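Local structure of conserved protein (MTH177) (Methanothermobacter marburgensis, 1TR8) at residues A[67-70]-A[71-75]; A[38-42]-A[43-47]; A[82-85]-A[86-90]; A[22-25]-A[26-29]. The protein probably contacts nascent polypeptide chains as they emerge from the ribosome, as a homodimer that also binds ribosomal RNA. All coordinates share one frame; numbering follows the deposited sequence.

Contact 1 of 4, residues A[67-70]-A[71-75]; sequences DDIE and LVMNQ
The flat side-chain amide of N74 lies beside the backbone carbonyl of E70, one turn back in the helix. E70 O sits over one face of that amide, 3.5 Å from N74 CG, and not at its NH2 edge. The backbone N-H of N74 is what bonds this oxygen, at 2.9 Å and nearly along the C=O axis. The amide takes its place because CG stands beside N74's own backbone N (chi1 -75°), leaning back over the preceding turn.

The same i to i+4 ladder runs through D67 O with L71 N, D68 O with V72 N and I69 O with M73 N. V72 CG2 rests against D68 O at 3.2 Å, and V72 CB faces both that oxygen and I69 O. Selenomethionine M73 crosses I69 obliquely, its SE 3.9 Å from I69 CG2. Its chain bends at chi3 (-68°) and turns CE back towards E70, but the modelled position of CE against E70 CA is doubtful.

I69, V72 and M73 meet helix 80-89, L94 and the neighbouring loops, which makes this the inward side of the first helix of the UBA domain. L71 and D68 edge helix 94-100. The helix is amphipathic here: backbone polarity is spent within it, apolar branches go to the three-helix core, and D67, E70 and N74 keep their polar ends on the outer side.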
# COMPACT_ATOMS: atom_id res chain seq x y z
N ASP A 67 6.84 -23.06 -23.69
CA ASP A 67 6.45 -24.45 -23.88
C ASP A 67 5.25 -24.82 -23.02
O ASP A 67 4.40 -25.59 -23.44
CB ASP A 67 7.64 -25.37 -23.64
CG ASP A 67 8.74 -25.18 -24.66
OD1 ASP A 67 8.51 -24.45 -25.65
OD2 ASP A 67 9.87 -25.72 -24.57
N ASP A 68 5.11 -24.21 -21.84
CA ASP A 68 3.94 -24.45 -21.02
C ASP A 68 2.70 -23.79 -21.59
O ASP A 68 1.64 -24.39 -21.59
CB ASP A 68 4.17 -23.92 -19.62
CG ASP A 68 5.22 -24.71 -18.88
OD1 ASP A 68 5.83 -25.62 -19.48
OD2 ASP A 68 5.48 -24.48 -17.68
N ILE A 69 2.83 -22.56 -22.07
CA ILE A 69 1.72 -21.89 -22.76
C ILE A 69 1.27 -22.71 -23.95
O ILE A 69 0.09 -22.98 -24.08
CB ILE A 69 2.13 -20.47 -23.21
CG1 ILE A 69 2.44 -19.61 -21.98
CG2 ILE A 69 1.01 -19.80 -24.01
CD1 ILE A 69 3.08 -18.29 -22.32
N GLU A 70 2.22 -23.14 -24.77
CA GLU A 70 1.95 -23.97 -25.95
C GLU A 70 1.20 -25.25 -25.59
O GLU A 70 0.20 -25.58 -26.21
CB GLU A 70 3.26 -24.34 -26.65
CG GLU A 70 3.82 -23.22 -27.50
CD GLU A 70 5.22 -23.50 -28.00
OE1 GLU A 70 5.63 -24.70 -28.07
OE2 GLU A 70 5.93 -22.52 -28.33
N LEU A 71 1.69 -25.94 -24.57
CA LEU A 71 1.08 -27.21 -24.12
C LEU A 71 -0.38 -27.03 -23.70
O LEU A 71 -1.27 -27.78 -24.11
CB LEU A 71 1.89 -27.79 -22.95
CG LEU A 71 1.75 -29.29 -22.67
CD1 LEU A 71 3.06 -29.83 -22.16
CD2 LEU A 71 0.67 -29.58 -21.68
N VAL A 72 -0.63 -25.97 -22.94
CA VAL A 72 -1.98 -25.69 -22.48
C VAL A 72 -2.91 -25.31 -23.65
O VAL A 72 -4.06 -25.75 -23.70
CB VAL A 72 -2.00 -24.55 -21.42
CG1 VAL A 72 -3.43 -24.25 -20.99
CG2 VAL A 72 -1.17 -24.93 -20.22
N MSE A 73 -2.42 -24.52 -24.58
CA MSE A 73 -3.19 -24.14 -25.76
C MSE A 73 -3.57 -25.37 -26.58
O MSE A 73 -4.71 -25.50 -27.03
CB MSE A 73 -2.38 -23.19 -26.63
CG MSE A 73 -2.11 -21.84 -26.01
SE MSE A 73 -1.03 -20.72 -27.20
CE MSE A 73 0.54 -21.60 -27.18
N ASN A 74 -2.59 -26.23 -26.84
CA ASN A 74 -2.78 -27.35 -27.74
C ASN A 74 -3.63 -28.46 -27.12
O ASN A 74 -4.26 -29.24 -27.82
CB ASN A 74 -1.42 -27.88 -28.24
CG ASN A 74 -0.77 -26.96 -29.29
OD1 ASN A 74 -1.27 -25.87 -29.58
ND2 ASN A 74 0.33 -27.41 -29.87
N GLN A 75 -3.63 -28.51 -25.80
CA GLN A 75 -4.35 -29.52 -25.04
C GLN A 75 -5.77 -29.09 -24.75
O GLN A 75 -6.64 -29.92 -24.54
CB GLN A 75 -3.66 -29.81 -23.70
CG GLN A 75 -2.64 -30.95 -23.72
CD GLN A 75 -3.10 -32.14 -24.56
OE1 GLN A 75 -4.11 -32.79 -24.25
NE2 GLN A 75 -2.35 -32.41 -25.62

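Contact 2 of 4, residues A[38-42]-A[43-47]; sequences VMEFM and GQKTY
V38 lies alongside Y47 on the same face of the hairpin, and V38 CG2 meets the tyrosine ring at CE1, 3.4 Å away. That branch is anti to the backbone N, which swings it across to the partner strand and within 3.8 Å of K45 CD. On the other face, selenomethionine M39 runs beside T46, CG to CB at 4.0 Å, while their backbones exchange two bonds; T46 N to M39 O is nearly straight at 171°. E40 comes next, its carboxylate crossing over the end of K45, though the closeness of OE1 to CE makes its place doubtful; that oxygen is taken by E63 N of the third subunit. Shortening K45 to an alanine would probably open a gap beside V38 CG2 and lose the weak ion pair of NZ with E61 of the third subunit. F41 and Q44 form a hydrogen-bonded pair, F41 N to Q44 O 2.9 Å, and M42 CG covers the centre of one F41 ring face. M42 and G43, both with positive phi, are central in the type I' turn from F41 to Q44.

V38 bonds through its backbone to K12 of strand 12-14, which flanks strand 35-41 on the side away from 44-51. Strand 44-51 meets an antiparallel strand of the second subunit, continuing the sheet across the interface; T46 OG1 bonds T50 OG1 of that subunit and Y47 packs on its I31.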
# COMPACT_ATOMS: atom_id res chain seq x y z
N VAL A 38 -15.97 9.27 10.78
CA VAL A 38 -15.23 8.37 11.66
C VAL A 38 -15.83 8.33 13.08
O VAL A 38 -16.40 9.30 13.56
CB VAL A 38 -13.73 8.75 11.70
CG1 VAL A 38 -13.54 10.11 12.29
CG2 VAL A 38 -12.91 7.71 12.50
N MSE A 39 -15.71 7.18 13.72
CA MSE A 39 -16.05 7.01 15.13
C MSE A 39 -15.15 5.95 15.73
O MSE A 39 -14.64 5.08 15.03
CB MSE A 39 -17.51 6.61 15.31
CG MSE A 39 -17.95 5.37 14.57
SE MSE A 39 -19.32 4.49 15.63
CE MSE A 39 -18.11 3.30 16.49
N GLU A 40 -14.94 6.03 17.04
CA GLU A 40 -14.17 5.02 17.75
C GLU A 40 -15.08 4.35 18.77
O GLU A 40 -15.88 5.00 19.44
CB GLU A 40 -12.94 5.65 18.43
CG GLU A 40 -11.86 4.67 18.90
CD GLU A 40 -10.47 5.25 18.74
OE1 GLU A 40 -10.36 6.36 18.17
OE2 GLU A 40 -9.47 4.63 19.14
N PHE A 41 -15.03 3.03 18.81
CA PHE A 41 -15.84 2.27 19.74
C PHE A 41 -15.10 1.01 20.18
O PHE A 41 -14.70 0.20 19.34
CB PHE A 41 -17.18 1.89 19.10
CG PHE A 41 -18.04 1.01 19.94
CD1 PHE A 41 -18.58 1.47 21.13
CD2 PHE A 41 -18.33 -0.29 19.54
CE1 PHE A 41 -19.40 0.66 21.91
CE2 PHE A 41 -19.14 -1.12 20.32
CZ PHE A 41 -19.67 -0.64 21.51
N MSE A 42 -14.89 0.88 21.48
CA MSE A 42 -14.25 -0.31 22.05
C MSE A 42 -12.92 -0.64 21.37
O MSE A 42 -12.66 -1.80 21.05
CB MSE A 42 -15.18 -1.52 21.93
CG MSE A 42 -16.57 -1.33 22.53
SE MSE A 42 -16.58 -1.39 24.48
CE MSE A 42 -18.40 -1.18 24.76
N GLY A 43 -12.10 0.38 21.15
CA GLY A 43 -10.75 0.19 20.62
C GLY A 43 -10.63 0.10 19.11
O GLY A 43 -9.52 0.07 18.59
N GLN A 44 -11.74 0.04 18.40
CA GLN A 44 -11.66 0.05 16.93
C GLN A 44 -12.20 1.35 16.35
O GLN A 44 -13.14 1.94 16.86
CB GLN A 44 -12.41 -1.14 16.34
CG GLN A 44 -12.11 -2.44 17.07
CD GLN A 44 -11.91 -3.62 16.14
OE1 GLN A 44 -12.76 -4.52 16.09
NE2 GLN A 44 -10.78 -3.64 15.45
N LYS A 45 -11.58 1.80 15.26
CA LYS A 45 -12.14 2.89 14.47
C LYS A 45 -13.14 2.27 13.51
O LYS A 45 -12.97 1.13 13.08
CB LYS A 45 -11.04 3.59 13.66
CG LYS A 45 -10.07 4.44 14.46
CD LYS A 45 -10.71 5.74 14.92
CE LYS A 45 -9.69 6.72 15.48
NZ LYS A 45 -8.63 6.98 14.50
N THR A 46 -14.22 2.98 13.24
CA THR A 46 -15.08 2.67 12.13
C THR A 46 -15.13 3.89 11.23
O THR A 46 -15.36 5.01 11.70
CB THR A 46 -16.49 2.23 12.60
OG1 THR A 46 -16.39 0.94 13.21
CG2 THR A 46 -17.43 1.96 11.43
N TYR A 47 -14.79 3.66 9.96
CA TYR A 47 -14.86 4.70 8.94
C TYR A 47 -16.01 4.41 7.99
O TYR A 47 -16.11 3.29 7.50
CB TYR A 47 -13.57 4.74 8.14
CG TYR A 47 -12.39 5.18 8.93
CD1 TYR A 47 -12.11 6.53 9.10
CD2 TYR A 47 -11.54 4.25 9.52
CE1 TYR A 47 -11.01 6.94 9.84
CE2 TYR A 47 -10.45 4.65 10.26
CZ TYR A 47 -10.19 6.00 10.41
OH TYR A 47 -9.12 6.40 11.20

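Contact 3 of 4, residues A[82-85]-A[86-90]; sequences DATR and ALQET
L87 leans on A83 on the buried side of the helix: its CG and CD1 both lie 3.7 Å from A83 O, the oxygen that receives the L87 N-H at 3.0 Å. A86 is pressed in beside them, its CB 3.3 Å from D82 O, and the A86 N-H bonds that same carbonyl at 2.8 Å. With CG beside the backbone N (chi1 -87°), L87 carries its branches past the A83 carbonyl towards V72, I64 and A97. A83 itself fits against V72 and M73. These small and branched residues form the buried side of helix 80-89, second in sequence of the three helices of the UBA bundle and packed on both others.

The solvent side is looser. R85 sends its chain outwards from CB, bending at chi3 to form a salt bridge with D82, one turn back. E89 rests CB and CG on R85 O, each 3.5 Å away, while its carboxylate goes to R26 in the turn of the 22-29 hairpin. At the margin between the two sides, Q88 runs extended over the T84 carbonyl, CG 3.4 Å from T84 O, and also touches I64. Were this glutamine a glycine, the methylenes over T84 O would be gone, and the carbonyl and I64 would probably lose their cover on that side. T84 OG1 turns back to bond R80 O, and just past the helix T90 OG1 bonds D93 O.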
# COMPACT_ATOMS: atom_id res chain seq x y z
N ASP A 82 -5.92 -16.65 -22.98
CA ASP A 82 -6.50 -17.45 -21.90
C ASP A 82 -5.53 -18.45 -21.29
O ASP A 82 -5.56 -18.71 -20.10
CB ASP A 82 -7.73 -18.21 -22.39
CG ASP A 82 -8.82 -17.29 -22.87
OD1 ASP A 82 -8.81 -16.09 -22.49
OD2 ASP A 82 -9.71 -17.67 -23.64
N ALA A 83 -4.69 -19.07 -22.11
CA ALA A 83 -3.73 -20.05 -21.58
C ALA A 83 -2.78 -19.33 -20.65
O ALA A 83 -2.46 -19.79 -19.56
CB ALA A 83 -2.98 -20.75 -22.72
N THR A 84 -2.37 -18.14 -21.06
CA THR A 84 -1.41 -17.36 -20.29
C THR A 84 -2.04 -16.91 -18.98
O THR A 84 -1.48 -17.08 -17.90
CB THR A 84 -0.94 -16.18 -21.18
OG1 THR A 84 -0.19 -16.71 -22.28
CG2 THR A 84 0.03 -15.30 -20.46
N ARG A 85 -3.27 -16.43 -19.05
CA ARG A 85 -4.01 -16.07 -17.84
C ARG A 85 -4.30 -17.26 -16.91
O ARG A 85 -4.10 -17.20 -15.71
CB ARG A 85 -5.31 -15.36 -18.21
CG ARG A 85 -6.16 -14.99 -16.99
CD ARG A 85 -7.40 -14.14 -17.31
NE ARG A 85 -8.08 -14.62 -18.51
CZ ARG A 85 -8.35 -13.88 -19.59
NH1 ARG A 85 -8.01 -12.60 -19.63
NH2 ARG A 85 -8.97 -14.42 -20.62
N ALA A 86 -4.71 -18.38 -17.47
CA ALA A 86 -4.86 -19.60 -16.69
C ALA A 86 -3.62 -19.96 -15.88
O ALA A 86 -3.71 -20.33 -14.70
CB ALA A 86 -5.23 -20.76 -17.59
N LEU A 87 -2.46 -19.92 -16.52
CA LEU A 87 -1.19 -20.31 -15.89
C LEU A 87 -0.77 -19.29 -14.83
O LEU A 87 -0.18 -19.65 -13.82
CB LEU A 87 -0.10 -20.44 -16.96
CG LEU A 87 0.03 -21.78 -17.67
CD1 LEU A 87 0.75 -21.63 -19.01
CD2 LEU A 87 0.77 -22.79 -16.80
N GLN A 88 -1.02 -18.01 -15.11
CA GLN A 88 -0.88 -16.95 -14.12
C GLN A 88 -1.74 -17.30 -12.90
O GLN A 88 -1.26 -17.29 -11.78
CB GLN A 88 -1.34 -15.58 -14.66
CG GLN A 88 -0.42 -14.83 -15.65
CD GLN A 88 -1.01 -13.44 -16.08
OE1 GLN A 88 -0.65 -12.39 -15.53
NE2 GLN A 88 -1.93 -13.46 -17.05
N GLU A 89 -3.02 -17.60 -13.14
CA GLU A 89 -3.99 -17.94 -12.08
C GLU A 89 -3.54 -19.10 -11.19
O GLU A 89 -3.78 -19.09 -10.00
CB GLU A 89 -5.39 -18.29 -12.62
CG GLU A 89 -6.27 -17.12 -13.02
CD GLU A 89 -6.84 -16.34 -11.85
OE1 GLU A 89 -7.14 -16.94 -10.79
OE2 GLU A 89 -7.03 -15.11 -12.02
N THR A 90 -2.94 -20.14 -11.77
CA THR A 90 -2.50 -21.30 -10.97
C THR A 90 -1.03 -21.27 -10.53
O THR A 90 -0.47 -22.31 -10.16
CB THR A 90 -2.73 -22.57 -11.78
OG1 THR A 90 -1.83 -22.62 -12.90
CG2 THR A 90 -4.12 -22.58 -12.38

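Contact 4 of 4, residues A[22-25]-A[26-29]; sequences IKLK and RKEI
A beta hairpin joins strand 19-23 to strand 27-32 in the NAC domain, and the contact covers its closed end. I22 and I29 form a hydrogen-bonded antiparallel pair: I22 N reaches I29 O at 2.8 Å, nearly straight at 173° and in the carbonyl plane, and I29 N returns to I22 O at 2.8 Å. Their side chains face each other, CB to CB 4.1 Å, and both pack against Y47 of the second subunit. Nearer the turn, L24 N bonds K27 O at 2.9 Å, and L24 CB lies 3.5 Å from that same oxygen. K25 and R26 take the corner; their CB bonds start away from the partner segment, and R26 goes on to a salt bridge with E89.

On the face opposite I22 and I29, K23 and E28 run alongside each other in the same direction. K23, extended beyond CG, follows the carboxylate: its CG is 3.7 Å from E28 OE2, but its NZ stays 4.8 Å off and goes instead to E19 of the second subunit. The touch is therefore methylene against carboxylate, with the charges placed elsewhere.

K27 goes to E55 on the third strand. E28 is buried, and its two oxygens are each paired with an arginine, OE1 with R56 of its own chain and OE2 with R56 of the fourth subunit. Two arginines would be expected to favour an ionised E28, and its burial is probably offset by one pair within the chain and one across to the fourth subunit.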
# COMPACT_ATOMS: atom_id res chain seq x y z
N ILE A 22 -9.39 0.53 -1.26
CA ILE A 22 -9.65 -0.73 -0.59
C ILE A 22 -8.97 -1.86 -1.34
O ILE A 22 -9.34 -2.15 -2.48
CB ILE A 22 -11.15 -0.97 -0.49
CG1 ILE A 22 -11.84 0.26 0.09
CG2 ILE A 22 -11.39 -2.16 0.37
CD1 ILE A 22 -13.32 0.18 0.04
N LYS A 23 -8.06 -2.55 -0.66
CA LYS A 23 -7.14 -3.49 -1.27
C LYS A 23 -7.51 -4.90 -0.92
O LYS A 23 -7.64 -5.23 0.26
CB LYS A 23 -5.73 -3.22 -0.77
CG LYS A 23 -5.20 -1.84 -1.14
CD LYS A 23 -3.88 -1.58 -0.45
CE LYS A 23 -3.12 -0.45 -1.10
NZ LYS A 23 -1.65 -0.56 -0.72
N LEU A 24 -7.63 -5.74 -1.94
CA LEU A 24 -7.90 -7.16 -1.78
C LEU A 24 -6.84 -7.83 -2.62
O LEU A 24 -6.05 -7.16 -3.24
CB LEU A 24 -9.30 -7.48 -2.30
CG LEU A 24 -10.49 -6.91 -1.54
CD1 LEU A 24 -10.92 -5.57 -2.10
CD2 LEU A 24 -11.67 -7.88 -1.59
N LYS A 25 -6.82 -9.16 -2.65
CA LYS A 25 -5.79 -9.91 -3.36
C LYS A 25 -5.86 -9.68 -4.87
O LYS A 25 -4.83 -9.51 -5.55
CB LYS A 25 -5.98 -11.40 -3.07
CG LYS A 25 -5.01 -12.33 -3.77
CD LYS A 25 -5.11 -13.78 -3.29
CE LYS A 25 -6.39 -14.49 -3.75
NZ LYS A 25 -6.18 -15.97 -3.90
N ARG A 26 -7.08 -9.69 -5.40
CA ARG A 26 -7.29 -9.70 -6.84
C ARG A 26 -7.59 -8.31 -7.45
O ARG A 26 -7.71 -8.16 -8.68
CB ARG A 26 -8.46 -10.63 -7.16
CG ARG A 26 -8.32 -12.06 -6.64
CD ARG A 26 -9.41 -13.00 -7.16
NE ARG A 26 -9.49 -12.90 -8.61
CZ ARG A 26 -8.75 -13.61 -9.45
NH1 ARG A 26 -7.95 -14.57 -9.00
NH2 ARG A 26 -8.85 -13.40 -10.75
N LYS A 27 -7.77 -7.33 -6.58
CA LYS A 27 -8.24 -6.04 -7.04
C LYS A 27 -8.21 -5.03 -5.93
O LYS A 27 -8.05 -5.37 -4.76
CB LYS A 27 -9.67 -6.14 -7.59
CG LYS A 27 -10.76 -6.24 -6.53
CD LYS A 27 -12.15 -6.22 -7.14
CE LYS A 27 -13.26 -6.11 -6.07
NZ LYS A 27 -14.63 -6.46 -6.61
N GLU A 28 -8.37 -3.78 -6.34
CA GLU A 28 -8.52 -2.66 -5.45
C GLU A 28 -9.72 -1.81 -5.89
O GLU A 28 -10.05 -1.73 -7.08
CB GLU A 28 -7.22 -1.87 -5.44
CG GLU A 28 -6.01 -2.78 -5.21
CD GLU A 28 -4.69 -2.06 -5.11
OE1 GLU A 28 -4.58 -0.96 -5.71
OE2 GLU A 28 -3.75 -2.61 -4.48
N ILE A 29 -10.39 -1.22 -4.92
CA ILE A 29 -11.53 -0.37 -5.16
C ILE A 29 -11.07 1.02 -4.79
O ILE A 29 -10.55 1.22 -3.71
CB ILE A 29 -12.75 -0.80 -4.30
CG1 ILE A 29 -13.14 -2.25 -4.61
CG2 ILE A 29 -13.94 0.14 -4.56
CD1 ILE A 29 -14.21 -2.81 -3.71

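From the N terminus the chain makes contact 4 first, where it doubles back between strand 19-23 and strand 27-32, then contact 2, where strand 35-41 turns into strand 44-51. Both are hairpins of the NAC part and both touch the second subunit, yet their centres are 22 Å apart. Contacts 1 and 3 come later, within consecutive helices of the UBA domain. All four are strictly in series; none nests in or crosses another. Contacts 1 and 3 pack together through M73 on A83 and I69 on T84. Contact 2 lies far off, about 51 Å from contact 1 between centres. The salt bridge between R26 and E89 links contact 4 to contact 3, tying the NAC strands to the UBA helices.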